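Local coordinates for protein DNA alpha-glucosyltransferase (Enterobacteria phage T4, PDB 1XV5) that is a phage glucosyltransferase of the GT-B clan, built on two parallel-sheet Rossmann-like domains and binding uridine-5'-diphosphate in this model, at residues T18-E23 / F390-Q395; G204-W209 / P239-I244; Y213-F218 / T230-L235. One frame throughout, in Å; residues are numbered along the deposited sequence.

Contact 1. Residues T18-E23 / F390-Q395. With UDP (uridine-5'-diphosphate), chain C.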
# COMPACT_ATOMS: atom_id res chain seq x y z
N THR A 18 -3.71 0.94 -6.60
CA THR A 18 -4.98 0.37 -7.03
C THR A 18 -5.86 0.18 -5.80
O THR A 18 -7.04 0.53 -5.81
CB THR A 18 -4.76 -0.97 -7.75
OG1 THR A 18 -4.18 -0.72 -9.04
CG2 THR A 18 -6.08 -1.72 -7.91
N LYS A 19 -5.28 -0.38 -4.74
CA LYS A 19 -6.01 -0.60 -3.50
C LYS A 19 -6.58 0.72 -2.97
O LYS A 19 -7.75 0.80 -2.62
CB LYS A 19 -5.08 -1.22 -2.46
CG LYS A 19 -5.73 -1.47 -1.11
CD LYS A 19 -6.94 -2.37 -1.22
CE LYS A 19 -7.46 -2.74 0.16
NZ LYS A 19 -8.72 -3.51 0.11
N PHE A 20 -5.73 1.74 -2.92
CA PHE A 20 -6.15 3.05 -2.45
C PHE A 20 -7.30 3.57 -3.30
O PHE A 20 -8.32 4.02 -2.79
CB PHE A 20 -4.99 4.04 -2.51
CG PHE A 20 -5.38 5.45 -2.16
CD1 PHE A 20 -5.47 5.85 -0.83
CD2 PHE A 20 -5.67 6.37 -3.16
CE1 PHE A 20 -5.84 7.15 -0.50
CE2 PHE A 20 -6.05 7.68 -2.84
CZ PHE A 20 -6.13 8.07 -1.51
N SER A 21 -7.14 3.49 -4.62
CA SER A 21 -8.17 3.97 -5.53
C SER A 21 -9.51 3.28 -5.33
O SER A 21 -10.56 3.92 -5.41
CB SER A 21 -7.70 3.79 -6.98
OG SER A 21 -6.57 4.61 -7.24
N LEU A 22 -9.48 1.98 -5.05
CA LEU A 22 -10.72 1.23 -4.83
C LEU A 22 -11.35 1.58 -3.49
O LEU A 22 -12.57 1.72 -3.39
CB LEU A 22 -10.44 -0.27 -4.92
CG LEU A 22 -9.92 -0.75 -6.28
CD1 LEU A 22 -9.67 -2.26 -6.25
CD2 LEU A 22 -10.93 -0.41 -7.37
N GLU A 23 -10.53 1.74 -2.46
CA GLU A 23 -11.02 2.10 -1.14
C GLU A 23 -11.56 3.52 -1.18
O GLU A 23 -12.54 3.85 -0.51
CB GLU A 23 -9.90 1.99 -0.10
CG GLU A 23 -9.46 0.56 0.16
CD GLU A 23 -10.47 -0.23 0.97
OE1 GLU A 23 -10.42 -1.47 0.94
OE2 GLU A 23 -11.32 0.39 1.65
N PHE A 390 -12.20 7.53 9.19
CA PHE A 390 -11.46 8.64 9.78
C PHE A 390 -10.61 9.39 8.76
O PHE A 390 -10.76 10.60 8.58
CB PHE A 390 -10.51 8.13 10.87
CG PHE A 390 -11.19 7.44 12.01
CD1 PHE A 390 -12.09 8.12 12.82
CD2 PHE A 390 -10.91 6.10 12.29
CE1 PHE A 390 -12.70 7.47 13.90
CE2 PHE A 390 -11.51 5.45 13.36
CZ PHE A 390 -12.41 6.14 14.17
N CYS A 391 -9.72 8.66 8.10
CA CYS A 391 -8.78 9.26 7.16
C CYS A 391 -9.37 9.89 5.90
O CYS A 391 -8.96 10.99 5.53
CB CYS A 391 -7.71 8.23 6.78
SG CYS A 391 -6.92 7.48 8.24
N PHE A 392 -10.30 9.22 5.23
CA PHE A 392 -10.89 9.81 4.04
C PHE A 392 -11.71 11.06 4.38
O PHE A 392 -11.86 11.96 3.55
CB PHE A 392 -11.72 8.78 3.26
CG PHE A 392 -10.91 7.94 2.31
CD1 PHE A 392 -10.98 6.55 2.35
CD2 PHE A 392 -10.06 8.54 1.39
CE1 PHE A 392 -10.21 5.77 1.48
CE2 PHE A 392 -9.28 7.77 0.52
CZ PHE A 392 -9.36 6.39 0.56
N LYS A 393 -12.22 11.12 5.61
CA LYS A 393 -12.97 12.29 6.05
C LYS A 393 -11.97 13.43 6.20
O LYS A 393 -12.22 14.56 5.77
CB LYS A 393 -13.66 12.01 7.39
CG LYS A 393 -14.19 13.27 8.08
CD LYS A 393 -15.21 14.00 7.23
CE LYS A 393 -15.59 15.35 7.83
NZ LYS A 393 -16.05 15.23 9.24
N GLU A 394 -10.83 13.13 6.82
CA GLU A 394 -9.78 14.12 7.02
C GLU A 394 -9.35 14.68 5.66
O GLU A 394 -9.21 15.89 5.49
CB GLU A 394 -8.57 13.49 7.71
CG GLU A 394 -7.43 14.48 8.00
CD GLU A 394 -6.17 13.80 8.51
OE1 GLU A 394 -6.26 13.01 9.47
OE2 GLU A 394 -5.09 14.07 7.95
N GLN A 395 -9.15 13.79 4.69
CA GLN A 395 -8.72 14.20 3.36
C GLN A 395 -9.81 14.98 2.64
O GLN A 395 -9.53 15.96 1.96
CB GLN A 395 -8.31 12.96 2.55
CG GLN A 395 -7.18 12.19 3.22
CD GLN A 395 -6.92 10.82 2.63
OE1 GLN A 395 -6.40 9.93 3.32
NE2 GLN A 395 -7.27 10.64 1.36
N1 UDP C . -1.47 -7.16 -3.11
C2 UDP C . -2.24 -8.12 -3.73
N3 UDP C . -1.52 -9.09 -4.40
C4 UDP C . -0.15 -9.18 -4.50
C5 UDP C . 0.57 -8.15 -3.81
C6 UDP C . -0.10 -7.20 -3.16
O2 UDP C . -3.46 -8.13 -3.69
O4 UDP C . 0.36 -10.11 -5.13
C1' UDP C . -2.18 -6.09 -2.40
C2' UDP C . -1.87 -6.00 -0.91
O2' UDP C . -2.61 -6.95 -0.17
C3' UDP C . -2.26 -4.55 -0.64
C4' UDP C . -1.73 -3.85 -1.89
O4' UDP C . -1.76 -4.86 -2.94
O3' UDP C . -3.69 -4.45 -0.60
C5' UDP C . -0.32 -3.31 -1.77
O5' UDP C . -0.33 -2.09 -1.04
PA UDP C . 0.72 -1.75 0.11
O1A UDP C . 0.36 -0.40 0.60
O2A UDP C . 0.77 -2.88 1.07
O3A UDP C . 2.18 -1.70 -0.64
PB UDP C . 2.62 -1.23 -2.14
O1B UDP C . 3.96 -0.60 -2.02
O2B UDP C . 2.46 -2.40 -3.04
O3B UDP C . 1.57 -0.12 -2.54
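Phe20 and Phe392 bring together the first helix of the N-terminal Rossmann-like domain and the last helix of the chain, a pairing in keeping with the GT-B fold, in which the C-terminal end of the polypeptide returns to the N-terminal domain. The helices run almost at right angles (81°), and the 12.8 Å between the axes of the two segments is spanned mainly by the two phenylalanine rings. Aromatic packing does most of this work. With CG anti to the backbone N (chi1 175°), the end of the Phe20 ring comes nearer to helix 388-399 and brings CE1 to 3.6 Å from CE2 of Phe392. The planes are inclined at 46°, an oblique pairing. Gln395 slides past Phe20 in the opposite direction, its amide plane nearly coplanar with the ring. Pro178 and Tyr308 also pack on Phe20, while Trp27 meets Phe392, so the aromatic pair is closed in from several sides.

Contact with Glu23 is the second component. CE1 of Phe392 rests 3.6 Å from the carbonyl O of Glu23, and the same ring carbon touches Glu23 CB at 4.1 Å.

A salt bridge lies within helix 17-30, between Lys19 and Glu23, one turn apart; the other carboxylate oxygen of Glu23, OE2, accepts a bond from the backbone N of Asp180. Held through both oxygens, the buried carboxylate has little freedom to rotate. The lysine stem, bent at chi2, also faces the ligand, with CG 3.6 Å from O3' of UDP. At its far end Lys19 NZ reaches OE1 of Glu23 at 2.8 Å, using the anti lone pair of that oxygen.

Contact 2. Residues G204-W209 / P239-I244. With UDP (uridine-5'-diphosphate), chain C.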
# COMPACT_ATOMS: atom_id res chain seq x y z
N GLY A 204 3.66 -9.24 0.73
CA GLY A 204 4.28 -8.06 0.16
C GLY A 204 4.67 -8.29 -1.29
O GLY A 204 3.91 -8.92 -2.03
N ARG A 205 5.83 -7.79 -1.69
CA ARG A 205 6.33 -7.97 -3.05
C ARG A 205 7.85 -7.96 -3.01
O ARG A 205 8.45 -7.67 -1.98
CB ARG A 205 5.79 -6.90 -4.00
CG ARG A 205 5.93 -5.47 -3.53
CD ARG A 205 5.10 -4.56 -4.43
NE ARG A 205 5.15 -3.17 -4.00
CZ ARG A 205 6.18 -2.35 -4.21
NH1 ARG A 205 6.13 -1.10 -3.77
NH2 ARG A 205 7.25 -2.79 -4.85
N THR A 206 8.48 -8.28 -4.14
CA THR A 206 9.93 -8.37 -4.17
C THR A 206 10.72 -7.07 -4.25
O THR A 206 11.30 -6.73 -5.28
CB THR A 206 10.39 -9.33 -5.29
OG1 THR A 206 9.61 -10.53 -5.24
CG2 THR A 206 11.86 -9.70 -5.10
N THR A 207 10.73 -6.34 -3.13
CA THR A 207 11.47 -5.10 -3.00
C THR A 207 12.09 -5.22 -1.62
O THR A 207 11.39 -5.47 -0.65
CB THR A 207 10.55 -3.88 -3.10
OG1 THR A 207 10.03 -3.79 -4.43
CG2 THR A 207 11.31 -2.60 -2.78
N THR A 208 13.41 -5.07 -1.55
CA THR A 208 14.09 -5.26 -0.28
C THR A 208 13.61 -4.48 0.93
O THR A 208 13.71 -4.98 2.05
CB THR A 208 15.62 -5.07 -0.45
OG1 THR A 208 15.89 -3.77 -0.97
CG2 THR A 208 16.16 -6.12 -1.42
N TRP A 209 13.07 -3.27 0.75
CA TRP A 209 12.60 -2.55 1.94
C TRP A 209 11.32 -3.14 2.52
O TRP A 209 10.85 -2.70 3.57
CB TRP A 209 12.42 -1.04 1.68
CG TRP A 209 11.48 -0.60 0.60
CD1 TRP A 209 11.82 -0.21 -0.66
CD2 TRP A 209 10.07 -0.37 0.73
NE1 TRP A 209 10.71 0.26 -1.33
CE2 TRP A 209 9.63 0.17 -0.50
CE3 TRP A 209 9.14 -0.56 1.76
CZ2 TRP A 209 8.29 0.52 -0.72
CZ3 TRP A 209 7.81 -0.21 1.54
CH2 TRP A 209 7.40 0.33 0.30
N PRO A 239 15.00 -9.33 -11.22
CA PRO A 239 16.41 -9.39 -10.83
C PRO A 239 16.56 -9.43 -9.31
O PRO A 239 17.42 -10.14 -8.79
CB PRO A 239 16.98 -8.12 -11.45
CG PRO A 239 16.22 -8.04 -12.74
CD PRO A 239 14.79 -8.34 -12.29
N ALA A 240 15.73 -8.69 -8.59
CA ALA A 240 15.81 -8.68 -7.14
C ALA A 240 15.52 -10.07 -6.59
O ALA A 240 16.16 -10.53 -5.64
CB ALA A 240 14.82 -7.67 -6.56
N PHE A 241 14.55 -10.77 -7.18
CA PHE A 241 14.23 -12.10 -6.71
C PHE A 241 15.38 -13.07 -6.99
O PHE A 241 15.68 -13.94 -6.18
CB PHE A 241 12.96 -12.64 -7.38
CG PHE A 241 12.46 -13.91 -6.76
CD1 PHE A 241 11.66 -13.88 -5.62
CD2 PHE A 241 12.87 -15.15 -7.26
CE1 PHE A 241 11.28 -15.06 -4.97
CE2 PHE A 241 12.51 -16.33 -6.62
CZ PHE A 241 11.71 -16.28 -5.47
N ILE A 242 16.02 -12.91 -8.14
CA ILE A 242 17.12 -13.78 -8.52
C ILE A 242 18.25 -13.74 -7.48
O ILE A 242 18.96 -14.73 -7.28
CB ILE A 242 17.67 -13.39 -9.91
CG1 ILE A 242 16.61 -13.69 -10.97
CG2 ILE A 242 18.96 -14.15 -10.22
CD1 ILE A 242 16.91 -13.13 -12.34
N ALA A 243 18.39 -12.61 -6.82
CA ALA A 243 19.44 -12.44 -5.81
C ALA A 243 19.28 -13.43 -4.66
O ALA A 243 20.26 -13.81 -4.02
CB ALA A 243 19.42 -11.01 -5.28
N ILE A 244 18.04 -13.84 -4.38
CA ILE A 244 17.78 -14.77 -3.30
C ILE A 244 18.48 -16.11 -3.52
O ILE A 244 19.17 -16.61 -2.63
CB ILE A 244 16.26 -15.01 -3.14
CG1 ILE A 244 15.57 -13.69 -2.81
CG2 ILE A 244 16.01 -16.04 -2.04
CD1 ILE A 244 14.05 -13.75 -2.88
N1 UDP C . -1.47 -7.16 -3.11
C2 UDP C . -2.24 -8.12 -3.73
N3 UDP C . -1.52 -9.09 -4.40
C4 UDP C . -0.15 -9.18 -4.50
C5 UDP C . 0.57 -8.15 -3.81
C6 UDP C . -0.10 -7.20 -3.16
O2 UDP C . -3.46 -8.13 -3.69
O4 UDP C . 0.36 -10.11 -5.13
C1' UDP C . -2.18 -6.09 -2.40
C2' UDP C . -1.87 -6.00 -0.91
O2' UDP C . -2.61 -6.95 -0.17
C3' UDP C . -2.26 -4.55 -0.64
C4' UDP C . -1.73 -3.85 -1.89
O4' UDP C . -1.76 -4.86 -2.94
O3' UDP C . -3.69 -4.45 -0.60
C5' UDP C . -0.32 -3.31 -1.77
O5' UDP C . -0.33 -2.09 -1.04
PA UDP C . 0.72 -1.75 0.11
O1A UDP C . 0.36 -0.40 0.60
O2A UDP C . 0.77 -2.88 1.07
O3A UDP C . 2.18 -1.70 -0.64
PB UDP C . 2.62 -1.23 -2.14
O1B UDP C . 3.96 -0.60 -2.02
O2B UDP C . 2.46 -2.40 -3.04
O3B UDP C . 1.57 -0.12 -2.54
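The ligand-binding loop that follows strand 199-203 in the C-terminal Rossmann-like domain of this GT-B protein rests on the first turn of helix 239-246, with Thr206 as the wedge against Ala240 and Phe241. Thr206 is the centre of an inverse gamma turn, closed by the bond from Thr207 N to Arg205 O (2.9 Å), and this tight bend sends neighbouring side chains to different tasks.

Thr206 CG2, anti to the backbone N, sits 3.6 Å from Phe241 N and 3.9 Å from Ala240 CB. The hydroxyl branch lies at the edge of the Phe241 ring, OG1 being 3.9 Å from CD1, but its polar partner is the carbonyl O of Glu236, a bond that helps to set the rotation of the side chain. Tyr251, edge-to-face, and Tyr253 also meet the Phe241 ring.

Arg205 turns instead to UDP. Extended from CG to NE, it presents one edge of its guanidinium to the terminal phosphate, whose PB lies in the guanidinium plane. The grip is a two-pronged one: Arg205 NE donates to O2B at 3.0 Å, and NH1 donates to O1B at 2.8 Å, each with an N-H...O angle of 161°.

Contact 3. Residues Y213-F218 / T230-L235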
# COMPACT_ATOMS: atom_id res chain seq x y z
N TYR A 213 14.04 -10.51 3.21
CA TYR A 213 15.26 -11.19 3.64
C TYR A 213 15.20 -11.46 5.14
O TYR A 213 15.70 -12.48 5.62
CB TYR A 213 16.50 -10.35 3.33
CG TYR A 213 16.97 -10.47 1.91
CD1 TYR A 213 17.02 -9.35 1.07
CD2 TYR A 213 17.36 -11.70 1.39
CE1 TYR A 213 17.44 -9.46 -0.25
CE2 TYR A 213 17.78 -11.83 0.06
CZ TYR A 213 17.82 -10.70 -0.75
OH TYR A 213 18.23 -10.82 -2.06
N GLN A 214 14.60 -10.53 5.88
CA GLN A 214 14.48 -10.68 7.32
C GLN A 214 13.54 -11.83 7.68
O GLN A 214 13.70 -12.48 8.72
CB GLN A 214 14.03 -9.36 7.95
CG GLN A 214 15.14 -8.30 8.01
CD GLN A 214 15.59 -7.80 6.64
OE1 GLN A 214 16.77 -7.50 6.44
NE2 GLN A 214 14.66 -7.69 5.70
N MET A 215 12.56 -12.09 6.81
CA MET A 215 11.63 -13.18 7.04
C MET A 215 12.37 -14.51 6.83
O MET A 215 12.22 -15.45 7.62
CB MET A 215 10.44 -13.09 6.09
CG MET A 215 9.28 -14.02 6.45
SD MET A 215 8.50 -13.59 8.03
CE MET A 215 7.67 -15.13 8.42
N PHE A 216 13.16 -14.59 5.76
CA PHE A 216 13.94 -15.80 5.48
C PHE A 216 14.86 -16.08 6.67
O PHE A 216 15.01 -17.22 7.10
CB PHE A 216 14.80 -15.62 4.23
CG PHE A 216 14.05 -15.74 2.93
CD1 PHE A 216 13.35 -16.90 2.62
CD2 PHE A 216 14.09 -14.71 2.00
CE1 PHE A 216 12.69 -17.03 1.40
CE2 PHE A 216 13.43 -14.83 0.78
CZ PHE A 216 12.74 -15.99 0.47
N ASP A 217 15.46 -15.01 7.19
CA ASP A 217 16.39 -15.11 8.31
C ASP A 217 15.66 -15.61 9.56
O ASP A 217 16.15 -16.51 10.25
CB ASP A 217 17.00 -13.74 8.59
CG ASP A 217 18.23 -13.81 9.49
OD1 ASP A 217 18.44 -12.87 10.29
OD2 ASP A 217 19.00 -14.79 9.38
N PHE A 218 14.49 -15.04 9.83
CA PHE A 218 13.72 -15.44 11.00
C PHE A 218 13.27 -16.89 10.89
O PHE A 218 13.22 -17.61 11.89
CB PHE A 218 12.50 -14.52 11.17
CG PHE A 218 11.81 -14.67 12.50
CD1 PHE A 218 12.51 -14.50 13.69
CD2 PHE A 218 10.45 -14.94 12.57
CE1 PHE A 218 11.87 -14.60 14.93
CE2 PHE A 218 9.79 -15.04 13.79
CZ PHE A 218 10.50 -14.87 14.98
N THR A 230 6.61 -21.41 7.30
CA THR A 230 6.62 -20.06 6.78
C THR A 230 6.18 -20.01 5.33
O THR A 230 6.63 -20.81 4.50
CB THR A 230 8.02 -19.42 6.88
OG1 THR A 230 8.34 -19.21 8.26
CG2 THR A 230 8.06 -18.09 6.14
N VAL A 231 5.28 -19.08 5.04
CA VAL A 231 4.76 -18.86 3.71
C VAL A 231 4.97 -17.38 3.43
O VAL A 231 4.79 -16.54 4.32
CB VAL A 231 3.25 -19.17 3.62
CG1 VAL A 231 2.72 -18.79 2.24
CG2 VAL A 231 3.00 -20.65 3.89
N MET A 232 5.37 -17.06 2.21
CA MET A 232 5.59 -15.68 1.81
C MET A 232 4.85 -15.48 0.50
O MET A 232 5.16 -16.11 -0.51
CB MET A 232 7.09 -15.42 1.67
CG MET A 232 7.86 -15.69 2.96
SD MET A 232 9.65 -15.56 2.83
CE MET A 232 9.81 -13.85 2.57
N GLU A 233 3.86 -14.59 0.53
CA GLU A 233 3.03 -14.34 -0.64
C GLU A 233 3.30 -13.02 -1.34
O GLU A 233 3.49 -11.99 -0.69
CB GLU A 233 1.55 -14.39 -0.26
CG GLU A 233 1.04 -15.73 0.27
CD GLU A 233 -0.47 -15.76 0.42
OE1 GLU A 233 -1.16 -15.10 -0.39
OE2 GLU A 233 -0.98 -16.45 1.33
N GLY A 234 3.30 -13.05 -2.67
CA GLY A 234 3.49 -11.84 -3.44
C GLY A 234 4.86 -11.57 -4.04
O GLY A 234 5.05 -10.56 -4.72
N LEU A 235 5.82 -12.46 -3.82
CA LEU A 235 7.17 -12.26 -4.35
C LEU A 235 7.28 -12.63 -5.83
O LEU A 235 7.46 -13.79 -6.18
CB LEU A 235 8.18 -13.08 -3.54
CG LEU A 235 8.37 -12.70 -2.07
CD1 LEU A 235 9.42 -13.62 -1.45
CD2 LEU A 235 8.78 -11.24 -1.94
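Helix 213-218 and strand 230-233 run nearly antiparallel, at 169°, with their axes 9.9 Å apart and with Met215 and Met232 placed opposite each other, CA to CA 8.4 Å. Met232 and Met215 carry most of the contact. Met232 leaves the strand toward the helix, extended as far as SD, and then bends at chi3 (68°), which folds the methyl across Phe216. The sulfur lies over one face of that ring, offset toward its rim: SD is 3.9 Å from the ring centroid and 21° off the normal, a Met-aromatic contact. Its closest ring atom is CE1 of Phe216, 3.7 Å from SD. CE belongs to the same face as a CH-pi partner, 4.2 Å from the centroid of the Phe216 ring and almost straight above it, so thioether and methyl share one aromatic surface.

The contact lies inside a beta-alpha-beta unit: strand 199-203, helix 212-223 and strand 229-233. The two strands lie side by side in the parallel sheet of the C-terminal Rossmann-like domain, Val231 being hydrogen-bonded through its backbone to Asn200 and Trp202. Along the other edge of strand 229-233, the backbone of Met232 is hydrogen-bonded to Gln271 and Leu273 of strand 270-273, so the methionine rises from the interior of the sheet.

Met215 flanks Met232 on the helix side. The two chains slide past each other in opposite directions, which brings CE of Met232 to 3.7 Å from CB of Met215. Bent at chi2, Met215 continues on to Thr230, and the pair meets tip to tip, Met215 CE lying 3.8 Å from Thr230 CG2. Trp202 of strand 199-203 packs against both methionines.

From the N terminus, the chain enters contact 1 with helix 17-30, passes through both parallel sheets, and closes that loop only at helix 388-399, some 370 residues later. Contact 2 is nested inside it, opening at the loop after strand 199-203 and closing at helix 239-246. Contact 3 is nested deeper still, joining helix 212-223 to strand 229-233 within the loop that contact 2 closes. Contacts 2 and 3 adjoin, their centres about 10 Å apart, with Gly204 N and Glu233 O probably hydrogen-bonded. Contact 1 lies across the chain's centre from both, about 28 Å away between centres, yet UDP touches contacts 1 and 2 and Gly234 of contact 3, lying between the two domains.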